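Ferulic acid decarboxylase 1 (Candida dubliniensis, PDB 4ZAD) catalyses the reversible, prenylated-FMN-dependent decarboxylation of aromatic acrylic acids such as cinnamic, p-coumaric and ferulic acid to the corresponding vinyl compounds. Local coordinates at residues Gly75-Phe80 and Thr330-Gly335; Lys41-Lys46 and Pro319-Gly324; Ala85-His90 and Ala226-Ser231. All blocks are in the same frame, centred on the assembly; numbering follows the deposited sequence.

Contact 1 of 3, residues Gly75-Phe80 and Thr330-Gly335. With 4LU (1-deoxy-5-O-phosphono-1-(3,3,4,5-tetramethyl-9,11-dioxo-2,3,8,9,10,11-hexahydro-7H-quinolino[1,8-fg]pteridin-12-ium-7-y l)-D-ribitol), chain E.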
loop_
_atom_site.group_PDB
_atom_site.type_symbol
_atom_site.label_atom_id
_atom_site.label_comp_id
_atom_site.label_asym_id
_atom_site.label_seq_id
_atom_site.Cartn_x
_atom_site.Cartn_y
_atom_site.Cartn_z
ATOM N N GLY A 75 -2.779 8.984 -20.897
ATOM C CA GLY A 75 -1.968 9.281 -19.735
ATOM C C GLY A 75 -1.838 8.078 -18.837
ATOM O O GLY A 75 -1.521 8.210 -17.651
ATOM N N GLY A 76 -2.104 6.894 -19.365
ATOM C CA GLY A 76 -2.052 5.699 -18.538
ATOM C C GLY A 76 -0.609 5.268 -18.449
ATOM O O GLY A 76 0.201 5.734 -19.227
ATOM N N LEU A 77 -0.279 4.358 -17.539
ATOM C CA LEU A 77 1.122 3.961 -17.401
ATOM C C LEU A 77 1.527 2.918 -18.463
ATOM O O LEU A 77 0.716 2.061 -18.877
ATOM C CB LEU A 77 1.433 3.433 -16.008
ATOM C CG LEU A 77 1.242 4.381 -14.834
ATOM C CD1 LEU A 77 1.556 3.612 -13.550
ATOM C CD2 LEU A 77 2.095 5.658 -14.956
ATOM N N ARG A 78 2.795 3.012 -18.855
ATOM C CA ARG A 78 3.431 2.151 -19.843
ATOM C C ARG A 78 4.066 0.962 -19.164
ATOM O O ARG A 78 4.431 1.061 -18.004
ATOM C CB ARG A 78 4.544 2.964 -20.477
ATOM C CG ARG A 78 5.531 2.218 -21.317
ATOM C CD ARG A 78 6.439 3.168 -21.986
ATOM N NE ARG A 78 5.778 3.858 -23.084
ATOM C CZ ARG A 78 6.405 4.523 -24.044
ATOM N NH1 ARG A 78 7.734 4.603 -24.035
ATOM N NH2 ARG A 78 5.699 5.123 -25.008
ATOM N N GLY A 79 4.260 -0.145 -19.877
ATOM C CA GLY A 79 4.669 -1.388 -19.222
ATOM C C GLY A 79 6.114 -1.880 -19.317
ATOM O O GLY A 79 6.468 -2.858 -18.625
ATOM N N PHE A 80 6.932 -1.235 -20.159
ATOM C CA PHE A 80 8.284 -1.698 -20.356
ATOM C C PHE A 80 9.408 -0.866 -19.736
ATOM O O PHE A 80 10.308 -1.424 -19.058
ATOM C CB PHE A 80 8.621 -2.070 -21.813
ATOM C CG PHE A 80 7.994 -1.205 -22.884
ATOM C CD1 PHE A 80 6.642 -1.335 -23.218
ATOM C CD2 PHE A 80 8.791 -0.373 -23.664
ATOM C CE1 PHE A 80 6.071 -0.588 -24.252
ATOM C CE2 PHE A 80 8.238 0.390 -24.672
ATOM C CZ PHE A 80 6.857 0.277 -24.968
ATOM N N THR A 330 -6.679 10.335 -13.946
ATOM C CA THR A 330 -7.151 11.045 -12.754
ATOM C C THR A 330 -6.192 10.787 -11.593
ATOM O O THR A 330 -6.417 11.241 -10.476
ATOM C CB THR A 330 -8.585 10.676 -12.341
ATOM O OG1 THR A 330 -8.692 9.258 -12.099
ATOM C CG2 THR A 330 -9.547 11.068 -13.424
ATOM N N HIS A 331 -5.113 10.056 -11.863
ATOM C CA HIS A 331 -4.060 9.877 -10.875
ATOM C C HIS A 331 -2.748 10.556 -11.337
ATOM O O HIS A 331 -2.187 11.433 -10.642
ATOM C CB HIS A 331 -3.941 8.379 -10.546
ATOM C CG HIS A 331 -5.275 7.727 -10.337
ATOM N ND1 HIS A 331 -6.200 8.218 -9.436
ATOM C CD2 HIS A 331 -5.879 6.689 -10.959
ATOM C CE1 HIS A 331 -7.291 7.479 -9.483
ATOM N NE2 HIS A 331 -7.122 6.543 -10.397
ATOM N N THR A 332 -2.286 10.181 -12.518
ATOM C CA THR A 332 -1.030 10.698 -13.022
ATOM C C THR A 332 -1.146 12.195 -13.288
ATOM O O THR A 332 -0.200 12.951 -13.013
ATOM C CB THR A 332 -0.641 10.056 -14.310
ATOM O OG1 THR A 332 -1.720 10.204 -15.236
ATOM C CG2 THR A 332 -0.279 8.592 -14.095
ATOM N N LEU A 333 -2.286 12.628 -13.812
ATOM C CA LEU A 333 -2.422 14.028 -14.145
ATOM C C LEU A 333 -3.086 14.808 -13.009
ATOM O O LEU A 333 -2.643 15.903 -12.680
ATOM C CB LEU A 333 -3.196 14.250 -15.470
ATOM C CG LEU A 333 -2.545 13.866 -16.802
ATOM C CD1 LEU A 333 -3.425 14.292 -17.940
ATOM C CD2 LEU A 333 -1.132 14.500 -16.936
ATOM N N ILE A 334 -4.137 14.289 -12.397
ATOM C CA ILE A 334 -4.803 15.083 -11.384
ATOM C C ILE A 334 -3.895 15.122 -10.180
ATOM O O ILE A 334 -3.626 16.191 -9.660
ATOM C CB ILE A 334 -6.207 14.578 -11.015
ATOM C CG1 ILE A 334 -7.174 14.771 -12.189
ATOM C CG2 ILE A 334 -6.718 15.314 -9.747
ATOM C CD1 ILE A 334 -8.595 14.326 -11.886
ATOM N N GLY A 335 -3.425 13.970 -9.736
ATOM C CA GLY A 335 -2.489 13.954 -8.627
ATOM C C GLY A 335 -1.075 14.491 -8.916
ATOM O O GLY A 335 -0.502 15.235 -8.098
HETATM C C9 4LU E . -8.831 16.049 -14.615
HETATM C C8 4LU E . -8.530 15.186 -15.677
HETATM C C7 4LU E . -9.526 14.382 -16.250
HETATM C C10 4LU E . -11.787 17.813 -13.288
HETATM C C6 4LU E . -10.888 14.415 -15.642
HETATM N N3 4LU E . -14.391 18.521 -12.870
HETATM C C2 4LU E . -13.411 19.358 -12.509
HETATM C C13 4LU E . -12.380 14.297 -17.485
HETATM C C5 4LU E . -11.986 13.616 -16.196
HETATM C C1 4LU E . -13.361 14.660 -14.373
HETATM O O2 4LU E . -13.743 20.441 -12.010
HETATM N N1 4LU E . -12.117 19.007 -12.711
HETATM C C4 4LU E . -14.124 17.321 -13.426
HETATM O O4 4LU E . -15.140 16.643 -13.713
HETATM C C4A 4LU E . -12.825 16.925 -13.644
HETATM N N5 4LU E . -12.401 15.430 -13.947
HETATM C C3 4LU E . -13.217 13.782 -15.442
HETATM C C12 4LU E . -11.627 12.164 -16.496
HETATM C C5A 4LU E . -11.131 15.317 -14.485
HETATM C C7M 4LU E . -9.258 13.459 -17.408
HETATM C C8M 4LU E . -7.115 15.211 -16.193
HETATM C C9A 4LU E . -10.130 16.248 -14.124
HETATM N N10 4LU E . -10.479 17.496 -13.497
HETATM C "C1'" 4LU E . -9.545 18.166 -12.581
HETATM C "C2'" 4LU E . -9.152 19.504 -13.207
HETATM O "O2'" 4LU E . -8.797 19.279 -14.586
HETATM C "C3'" 4LU E . -8.011 20.193 -12.447
HETATM O "O3'" 4LU E . -8.439 20.515 -11.107
HETATM C "C4'" 4LU E . -7.528 21.479 -13.153
HETATM O "O4'" 4LU E . -6.722 22.241 -12.250
HETATM C "C5'" 4LU E . -8.706 22.371 -13.582
HETATM O "O5'" 4LU E . -8.308 23.588 -14.180
HETATM P P 4LU E . -8.355 24.988 -13.433
HETATM O O2P 4LU E . -8.045 25.883 -14.632
HETATM O O3P 4LU E . -7.266 24.847 -12.347
HETATM O O1P 4LU E . -9.748 25.117 -12.853
#

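Contact 2 of 3, residues Lys41-Lys46 and Pro319-Gly324. With 4LU (1-deoxy-5-O-phosphono-1-(3,3,4,5-tetramethyl-9,11-dioxo-2,3,8,9,10,11-hexahydro-7H-quinolino[1,8-fg]pteridin-12-ium-7-y l)-D-ribitol), chain E.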
loop_
_atom_site.group_PDB
_atom_site.type_symbol
_atom_site.label_atom_id
_atom_site.label_comp_id
_atom_site.label_asym_id
_atom_site.label_seq_id
_atom_site.Cartn_x
_atom_site.Cartn_y
_atom_site.Cartn_z
ATOM N N LYS A 41 -8.555 -2.445 -18.970
ATOM C CA LYS A 41 -7.652 -3.556 -18.947
ATOM C C LYS A 41 -6.248 -3.057 -19.388
ATOM O O LYS A 41 -5.238 -3.446 -18.794
ATOM C CB LYS A 41 -8.205 -4.682 -19.817
ATOM C CG LYS A 41 -7.405 -5.966 -19.740
ATOM C CD LYS A 41 -8.205 -7.244 -20.084
ATOM C CE LYS A 41 -7.395 -8.525 -19.615
ATOM N NZ LYS A 41 -7.874 -9.917 -20.072
ATOM N N ALA A 42 -6.203 -2.151 -20.367
ATOM C CA ALA A 42 -4.985 -1.414 -20.724
ATOM C C ALA A 42 -4.296 -0.670 -19.525
ATOM O O ALA A 42 -3.104 -0.819 -19.298
ATOM C CB ALA A 42 -5.294 -0.426 -21.844
ATOM N N TYR A 43 -5.066 0.102 -18.760
ATOM C CA TYR A 43 -4.560 0.832 -17.622
ATOM C C TYR A 43 -3.968 -0.119 -16.650
ATOM O O TYR A 43 -2.850 0.081 -16.176
ATOM C CB TYR A 43 -5.678 1.563 -16.869
ATOM C CG TYR A 43 -6.251 2.806 -17.515
ATOM C CD1 TYR A 43 -5.447 3.898 -17.815
ATOM C CD2 TYR A 43 -7.614 2.909 -17.770
ATOM C CE1 TYR A 43 -5.979 5.034 -18.398
ATOM C CE2 TYR A 43 -8.156 4.038 -18.332
ATOM C CZ TYR A 43 -7.345 5.104 -18.634
ATOM O OH TYR A 43 -7.887 6.226 -19.186
ATOM N N GLU A 44 -4.741 -1.140 -16.329
ATOM C CA GLU A 44 -4.495 -1.962 -15.136
ATOM C C GLU A 44 -3.334 -2.910 -15.351
ATOM O O GLU A 44 -2.666 -3.278 -14.400
ATOM C CB GLU A 44 -5.780 -2.720 -14.712
ATOM C CG GLU A 44 -6.875 -1.782 -14.148
ATOM C CD GLU A 44 -8.331 -2.347 -14.119
ATOM O OE1 GLU A 44 -9.252 -1.532 -13.897
ATOM O OE2 GLU A 44 -8.566 -3.575 -14.288
ATOM N N ASN A 45 -3.091 -3.300 -16.601
ATOM C CA ASN A 45 -1.973 -4.212 -16.897
ATOM C C ASN A 45 -0.799 -3.521 -17.606
ATOM O O ASN A 45 0.235 -4.141 -17.853
ATOM C CB ASN A 45 -2.495 -5.458 -17.617
ATOM C CG ASN A 45 -3.651 -6.123 -16.841
ATOM O OD1 ASN A 45 -3.433 -6.937 -15.938
ATOM N ND2 ASN A 45 -4.882 -5.723 -17.157
ATOM N N LYS A 46 -0.956 -2.214 -17.844
ATOM C CA LYS A 46 0.103 -1.326 -18.369
ATOM C C LYS A 46 0.448 -1.672 -19.802
ATOM O O LYS A 46 1.596 -1.616 -20.217
ATOM C CB LYS A 46 1.368 -1.307 -17.494
ATOM C CG LYS A 46 1.198 -0.832 -16.028
ATOM C CD LYS A 46 2.590 -0.750 -15.390
ATOM C CE LYS A 46 2.596 -0.604 -13.865
ATOM N NZ LYS A 46 4.032 -0.470 -13.371
ATOM N N PRO A 319 -9.310 11.784 -27.811
ATOM C CA PRO A 319 -8.797 11.182 -26.613
ATOM C C PRO A 319 -9.867 11.115 -25.541
ATOM O O PRO A 319 -10.843 11.880 -25.551
ATOM C CB PRO A 319 -7.674 12.089 -26.215
ATOM C CG PRO A 319 -8.045 13.411 -26.762
ATOM C CD PRO A 319 -8.874 13.181 -27.956
ATOM N N ILE A 320 -9.655 10.174 -24.624
ATOM C CA ILE A 320 -10.666 9.716 -23.684
ATOM C C ILE A 320 -9.904 9.346 -22.402
ATOM O O ILE A 320 -8.785 8.860 -22.488
ATOM C CB ILE A 320 -11.436 8.508 -24.384
ATOM C CG1 ILE A 320 -12.560 9.052 -25.301
ATOM C CG2 ILE A 320 -11.931 7.413 -23.443
ATOM C CD1 ILE A 320 -13.709 9.869 -24.587
ATOM N N SER A 321 -10.487 9.653 -21.237
ATOM C CA SER A 321 -10.078 9.074 -19.938
ATOM C C SER A 321 -11.240 8.401 -19.191
ATOM O O SER A 321 -12.332 8.947 -19.058
ATOM C CB SER A 321 -9.444 10.107 -19.019
ATOM O OG SER A 321 -9.194 9.560 -17.739
ATOM N N ASN A 322 -10.969 7.217 -18.666
ATOM C CA ASN A 322 -11.993 6.369 -18.101
ATOM C C ASN A 322 -11.557 6.079 -16.697
ATOM O O ASN A 322 -10.846 5.110 -16.461
ATOM C CB ASN A 322 -12.120 5.098 -18.932
ATOM C CG ASN A 322 -13.209 4.181 -18.448
ATOM O OD1 ASN A 322 -14.167 4.608 -17.787
ATOM N ND2 ASN A 322 -13.063 2.888 -18.767
ATOM N N PRO A 323 -11.962 6.941 -15.761
ATOM C CA PRO A 323 -11.416 6.930 -14.429
ATOM C C PRO A 323 -11.933 5.789 -13.596
ATOM O O PRO A 323 -13.068 5.371 -13.765
ATOM C CB PRO A 323 -11.920 8.261 -13.836
ATOM C CG PRO A 323 -12.310 9.061 -14.961
ATOM C CD PRO A 323 -12.870 8.081 -15.917
ATOM N N GLY A 324 -11.076 5.300 -12.717
ATOM C CA GLY A 324 -11.455 4.307 -11.735
ATOM C C GLY A 324 -10.322 4.061 -10.751
ATOM O O GLY A 324 -9.731 5.011 -10.188
HETATM C C9 4LU E . -8.831 16.049 -14.615
HETATM C C8 4LU E . -8.530 15.186 -15.677
HETATM C C7 4LU E . -9.526 14.382 -16.250
HETATM C C10 4LU E . -11.787 17.813 -13.288
HETATM C C6 4LU E . -10.888 14.415 -15.642
HETATM N N3 4LU E . -14.391 18.521 -12.870
HETATM C C2 4LU E . -13.411 19.358 -12.509
HETATM C C13 4LU E . -12.380 14.297 -17.485
HETATM C C5 4LU E . -11.986 13.616 -16.196
HETATM C C1 4LU E . -13.361 14.660 -14.373
HETATM O O2 4LU E . -13.743 20.441 -12.010
HETATM N N1 4LU E . -12.117 19.007 -12.711
HETATM C C4 4LU E . -14.124 17.321 -13.426
HETATM O O4 4LU E . -15.140 16.643 -13.713
HETATM C C4A 4LU E . -12.825 16.925 -13.644
HETATM N N5 4LU E . -12.401 15.430 -13.947
HETATM C C3 4LU E . -13.217 13.782 -15.442
HETATM C C12 4LU E . -11.627 12.164 -16.496
HETATM C C5A 4LU E . -11.131 15.317 -14.485
HETATM C C7M 4LU E . -9.258 13.459 -17.408
HETATM C C8M 4LU E . -7.115 15.211 -16.193
HETATM C C9A 4LU E . -10.130 16.248 -14.124
HETATM N N10 4LU E . -10.479 17.496 -13.497
HETATM C "C1'" 4LU E . -9.545 18.166 -12.581
HETATM C "C2'" 4LU E . -9.152 19.504 -13.207
HETATM O "O2'" 4LU E . -8.797 19.279 -14.586
HETATM C "C3'" 4LU E . -8.011 20.193 -12.447
HETATM O "O3'" 4LU E . -8.439 20.515 -11.107
HETATM C "C4'" 4LU E . -7.528 21.479 -13.153
HETATM O "O4'" 4LU E . -6.722 22.241 -12.250
HETATM C "C5'" 4LU E . -8.706 22.371 -13.582
HETATM O "O5'" 4LU E . -8.308 23.588 -14.180
HETATM P P 4LU E . -8.355 24.988 -13.433
HETATM O O2P 4LU E . -8.045 25.883 -14.632
HETATM O O3P 4LU E . -7.266 24.847 -12.347
HETATM O O1P 4LU E . -9.748 25.117 -12.853
HETATM O O HOH W 1 -8.799 6.116 -21.794
#

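Contact 3 of 3, residues Ala85-His90 and Ala226-Ser231. With K (potassium ion), chain D; 4LU (1-deoxy-5-O-phosphono-1-(3,3,4,5-tetramethyl-9,11-dioxo-2,3,8,9,10,11-hexahydro-7H-quinolino[1,8-fg]pteridin-12-ium-7-y l)-D-ribitol), chain E.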
loop_
_atom_site.group_PDB
_atom_site.type_symbol
_atom_site.label_atom_id
_atom_site.label_comp_id
_atom_site.label_asym_id
_atom_site.label_seq_id
_atom_site.Cartn_x
_atom_site.Cartn_y
_atom_site.Cartn_z
ATOM N N ALA A 85 6.385 7.285 -19.314
ATOM C CA ALA A 85 6.644 7.712 -20.682
ATOM C C ALA A 85 5.562 8.606 -21.273
ATOM O O ALA A 85 5.875 9.614 -21.924
ATOM C CB ALA A 85 6.835 6.504 -21.603
ATOM N N ARG A 86 4.308 8.237 -21.103
ATOM C CA ARG A 86 3.296 8.954 -21.803
ATOM C C ARG A 86 3.211 10.345 -21.187
ATOM O O ARG A 86 2.970 11.333 -21.867
ATOM C CB ARG A 86 1.959 8.207 -21.757
ATOM C CG ARG A 86 1.984 6.855 -22.493
ATOM C CD ARG A 86 0.603 6.126 -22.592
ATOM N NE ARG A 86 0.835 4.696 -22.714
ATOM C CZ ARG A 86 0.003 3.726 -22.357
ATOM N NH1 ARG A 86 -1.215 3.969 -21.871
ATOM N NH2 ARG A 86 0.417 2.467 -22.490
ATOM N N ILE A 87 3.473 10.433 -19.900
ATOM C CA ILE A 87 3.411 11.711 -19.224
ATOM C C ILE A 87 4.580 12.576 -19.691
ATOM O O ILE A 87 4.379 13.700 -20.094
ATOM C CB ILE A 87 3.357 11.532 -17.706
ATOM C CG1 ILE A 87 2.265 10.533 -17.343
ATOM C CG2 ILE A 87 3.042 12.836 -17.055
ATOM C CD1 ILE A 87 0.857 10.955 -17.822
ATOM N N ALA A 88 5.790 12.037 -19.714
ATOM C CA ALA A 88 6.950 12.787 -20.225
ATOM C C ALA A 88 6.686 13.282 -21.617
ATOM O O ALA A 88 7.061 14.385 -21.960
ATOM C CB ALA A 88 8.201 11.924 -20.223
ATOM N N LEU A 89 6.027 12.460 -22.425
ATOM C CA LEU A 89 5.845 12.804 -23.835
ATOM C C LEU A 89 4.947 14.014 -24.013
ATOM O O LEU A 89 5.190 14.831 -24.895
ATOM C CB LEU A 89 5.353 11.608 -24.658
ATOM C CG LEU A 89 6.499 10.618 -24.910
ATOM C CD1 LEU A 89 5.929 9.337 -25.491
ATOM C CD2 LEU A 89 7.628 11.196 -25.809
ATOM N N HIS A 90 3.956 14.171 -23.144
ATOM C CA HIS A 90 3.054 15.322 -23.221
ATOM C C HIS A 90 3.841 16.600 -23.161
ATOM O O HIS A 90 3.449 17.584 -23.744
ATOM C CB HIS A 90 2.041 15.328 -22.068
ATOM C CG HIS A 90 0.828 14.490 -22.321
ATOM N ND1 HIS A 90 0.874 13.117 -22.363
ATOM C CD2 HIS A 90 -0.472 14.834 -22.500
ATOM C CE1 HIS A 90 -0.348 12.651 -22.572
ATOM N NE2 HIS A 90 -1.182 13.673 -22.669
ATOM N N ALA A 226 -0.774 21.324 -23.766
ATOM C CA ALA A 226 -1.962 22.124 -23.422
ATOM C C ALA A 226 -2.955 21.329 -22.568
ATOM O O ALA A 226 -3.538 21.866 -21.619
ATOM C CB ALA A 226 -2.675 22.665 -24.709
ATOM N N ILE A 227 -3.160 20.055 -22.901
ATOM C CA ILE A 227 -4.114 19.258 -22.144
ATOM C C ILE A 227 -3.478 18.897 -20.803
ATOM O O ILE A 227 -4.156 18.815 -19.808
ATOM C CB ILE A 227 -4.654 17.993 -22.949
ATOM C CG1 ILE A 227 -6.006 17.496 -22.378
ATOM C CG2 ILE A 227 -3.619 16.828 -22.953
ATOM C CD1 ILE A 227 -7.181 18.380 -22.732
ATOM N N LEU A 228 -2.175 18.693 -20.750
ATOM C CA LEU A 228 -1.525 18.493 -19.433
ATOM C C LEU A 228 -1.821 19.704 -18.478
ATOM O O LEU A 228 -2.435 19.581 -17.399
ATOM C CB LEU A 228 -0.012 18.260 -19.618
ATOM C CG LEU A 228 0.766 17.731 -18.387
ATOM C CD1 LEU A 228 1.928 16.776 -18.759
ATOM C CD2 LEU A 228 1.277 18.908 -17.545
ATOM N N VAL A 229 -1.401 20.894 -18.892
ATOM C CA VAL A 229 -1.681 22.098 -18.090
ATOM C C VAL A 229 -3.185 22.324 -17.856
ATOM O O VAL A 229 -3.566 22.796 -16.795
ATOM C CB VAL A 229 -0.999 23.344 -18.676
ATOM C CG1 VAL A 229 -1.326 24.586 -17.871
ATOM C CG2 VAL A 229 0.514 23.104 -18.687
ATOM N N SER A 230 -4.018 21.954 -18.823
ATOM C CA SER A 230 -5.453 22.053 -18.664
ATOM C C SER A 230 -5.851 21.287 -17.404
ATOM O O SER A 230 -6.792 21.629 -16.703
ATOM C CB SER A 230 -6.239 21.514 -19.895
ATOM O OG SER A 230 -6.197 22.404 -21.002
ATOM N N SER A 231 -5.085 20.271 -17.095
ATOM C CA SER A 231 -5.321 19.496 -15.894
ATOM C C SER A 231 -4.610 19.971 -14.593
ATOM O O SER A 231 -4.854 19.418 -13.519
ATOM C CB SER A 231 -4.975 18.057 -16.221
ATOM O OG SER A 231 -5.292 17.260 -15.082
HETATM K K K D . -5.846 24.380 -15.556
HETATM C C9 4LU E . -8.831 16.049 -14.615
HETATM C C8 4LU E . -8.530 15.186 -15.677
HETATM C C7 4LU E . -9.526 14.382 -16.250
HETATM C C10 4LU E . -11.787 17.813 -13.288
HETATM C C6 4LU E . -10.888 14.415 -15.642
HETATM N N3 4LU E . -14.391 18.521 -12.870
HETATM C C2 4LU E . -13.411 19.358 -12.509
HETATM C C13 4LU E . -12.380 14.297 -17.485
HETATM C C5 4LU E . -11.986 13.616 -16.196
HETATM C C1 4LU E . -13.361 14.660 -14.373
HETATM O O2 4LU E . -13.743 20.441 -12.010
HETATM N N1 4LU E . -12.117 19.007 -12.711
HETATM C C4 4LU E . -14.124 17.321 -13.426
HETATM O O4 4LU E . -15.140 16.643 -13.713
HETATM C C4A 4LU E . -12.825 16.925 -13.644
HETATM N N5 4LU E . -12.401 15.430 -13.947
HETATM C C3 4LU E . -13.217 13.782 -15.442
HETATM C C12 4LU E . -11.627 12.164 -16.496
HETATM C C5A 4LU E . -11.131 15.317 -14.485
HETATM C C7M 4LU E . -9.258 13.459 -17.408
HETATM C C8M 4LU E . -7.115 15.211 -16.193
HETATM C C9A 4LU E . -10.130 16.248 -14.124
HETATM N N10 4LU E . -10.479 17.496 -13.497
HETATM C "C1'" 4LU E . -9.545 18.166 -12.581
HETATM C "C2'" 4LU E . -9.152 19.504 -13.207
HETATM O "O2'" 4LU E . -8.797 19.279 -14.586
HETATM C "C3'" 4LU E . -8.011 20.193 -12.447
HETATM O "O3'" 4LU E . -8.439 20.515 -11.107
HETATM C "C4'" 4LU E . -7.528 21.479 -13.153
HETATM O "O4'" 4LU E . -6.722 22.241 -12.250
HETATM C "C5'" 4LU E . -8.706 22.371 -13.582
HETATM O "O5'" 4LU E . -8.308 23.588 -14.180
HETATM P P 4LU E . -8.355 24.988 -13.433
HETATM O O2P 4LU E . -8.045 25.883 -14.632
HETATM O O3P 4LU E . -7.266 24.847 -12.347
HETATM O O1P 4LU E . -9.748 25.117 -12.853
#

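Contact 1 of 3, residues Gly75-Phe80 and Thr330-Gly335
T332 meets G75 and L77 where the loop after strand 69-71 packs on the short helix 329-332, a buried seam between the N-terminal and C-terminal parts of the UbiD fold. Its hydroxyl donates to the backbone carbonyl of G75, OG1 to O 3.1 Å, from a position tilted 18° from the carbonyl plane. With chi1 at 54°, OG1 sits between the backbone N and the carbonyl carbon, and the methyl is left to face L77: T332 CG2 lies 3.9 Å from L77 CD2, the two side chains running antiparallel alongside one another. Threonine suits this place because one branch serves a backbone oxygen and the other a leucine methyl. On the loop side the carbonyl of G75 receives the hydroxyl, while the amide N of G75 is hydrogen-bonded to the E329 carboxylate. Farther out, I87 of helix 85-90 also touches T332, and L77 rests on H84. On the cofactor side, T330 of the short helix brings CG2 to 3.9 Å from C12 of the prenylated flavin. I334, at the start of the next helix, is an apolar residue suited to a flat ring system: it lays CD1 over a face of the benzenoid ring, 3.3 Å from C9A.

Contact 2 of 3, residues Lys41-Lys46 and Pro319-Gly324
I320 O and Y43 OH are joined by a water that donates to both, 2.8 Å from I320 O and 2.8 Å from Y43 OH. The tyrosine reaches out from the last turns of helix 34-45 to the loop that follows strand 317-319, so the contact ties the N-terminal part of the protein to the pocket wall. Next along the loop, S321 passes its CA 3.7 Å from Y43 OH; its hydroxyl and that of the tyrosine both hydrogen-bond to E329, and its CB packs 3.7 Å from the flavin methyl C7M. N322 then donates its backbone N to Y43 OH in a nearly straight bond (3.3 Å, 166°). N322 O, also hydrogen-bonded to R40, lies 3.4 Å from Y43 CE2, oblique to the ring; amide and ring planes are 50° apart, and N322 ND2 hydrogen-bonds to Y496 of the second subunit. P323 turns away from the helix and sets CG 3.5 Å from C12, one of the geminal methyls on the prenyl-derived ring. Tyrosine fits because its rigid phenol puts the hydroxyl far from the helix backbone. Since N322 N and the water both donate to that buried oxygen, the arrangement is consistent with the hydroxyl donating to E329.

Contact 3 of 3, residues Ala85-His90 and Ala226-Ser231
H90 and L228 lie where helix 85-90 meets helix 224-230, the axes of the two short segments passing 10.4 Å apart with their N-to-C directions at 105°, a nearly perpendicular crossing whose closest CA pair, H90 and L228, is 6.7 Å apart. No hydrogen bond spans the crossing, and the contact is made by side chains. L228 projects toward the other helix and lays CD1 against H90 CB at 3.6 Å; the same methyl comes near I87, whose CG2 lies 4.4 Å from L228 CD1. I227 reaches the imidazole from its rim: CG2 lies close to the ring plane, 3.8 Å from H90 CD2. The chi1 of I227 (-158°) puts CG2 between the backbone N and the carbonyl carbon, from where it reaches this edge. Leucine and isoleucine suit the buried crossing because their methyls fit against H90 CB and the ring edge with no polar group to satisfy. Histidine suits it because H90 ND1 donates within its own helix to R86 O at 2.8 Å, almost straight (169°) and in the ring plane, a bond that restrains the ring's rotation; NE2 makes a weak hydrogen bond to Y160 OH. R86 O also accepts from H90 N, from the opposite face of the carbonyl plane. The residues just after L228 serve the cofactor. V229 O and S230 O bind the potassium ion at 3.0 and 3.1 Å, and the ion in turn binds O2P and O5' of the prenylated FMN, with W175, M232 and E240 completing its shell. Around the crossing, helix 9-19 packs on helix 85-90 through L89, and its F12 stacks edge-to-face with H90. Helix 224-230 is met by helix 240-247 at A226 and V229 and by M162 of strand 162-166 at I227 and S230.

In the fold
All three contacts are buried, yet they differ in chemistry. Contact 1 pairs a side-chain hydroxyl with a loop carbonyl, contact 2 combines a tyrosine hydroxyl with main chain and water, and contact 3 is an apolar helix crossing. Contacts 1 and 3 touch no other subunit, whereas contact 2 borders the dimer partner. Contacts 1 and 2 cross along the chain and meet directly, H331 NE2 bonding to G324 O; both also involve E329. Contact 3 is nested inside the loops closed by both; it packs against contact 1, where I87 CD1 nears G75 O, but does not touch contact 2. In each, the second segment reaches the prenylated FMN while the first comes from the N-terminal region.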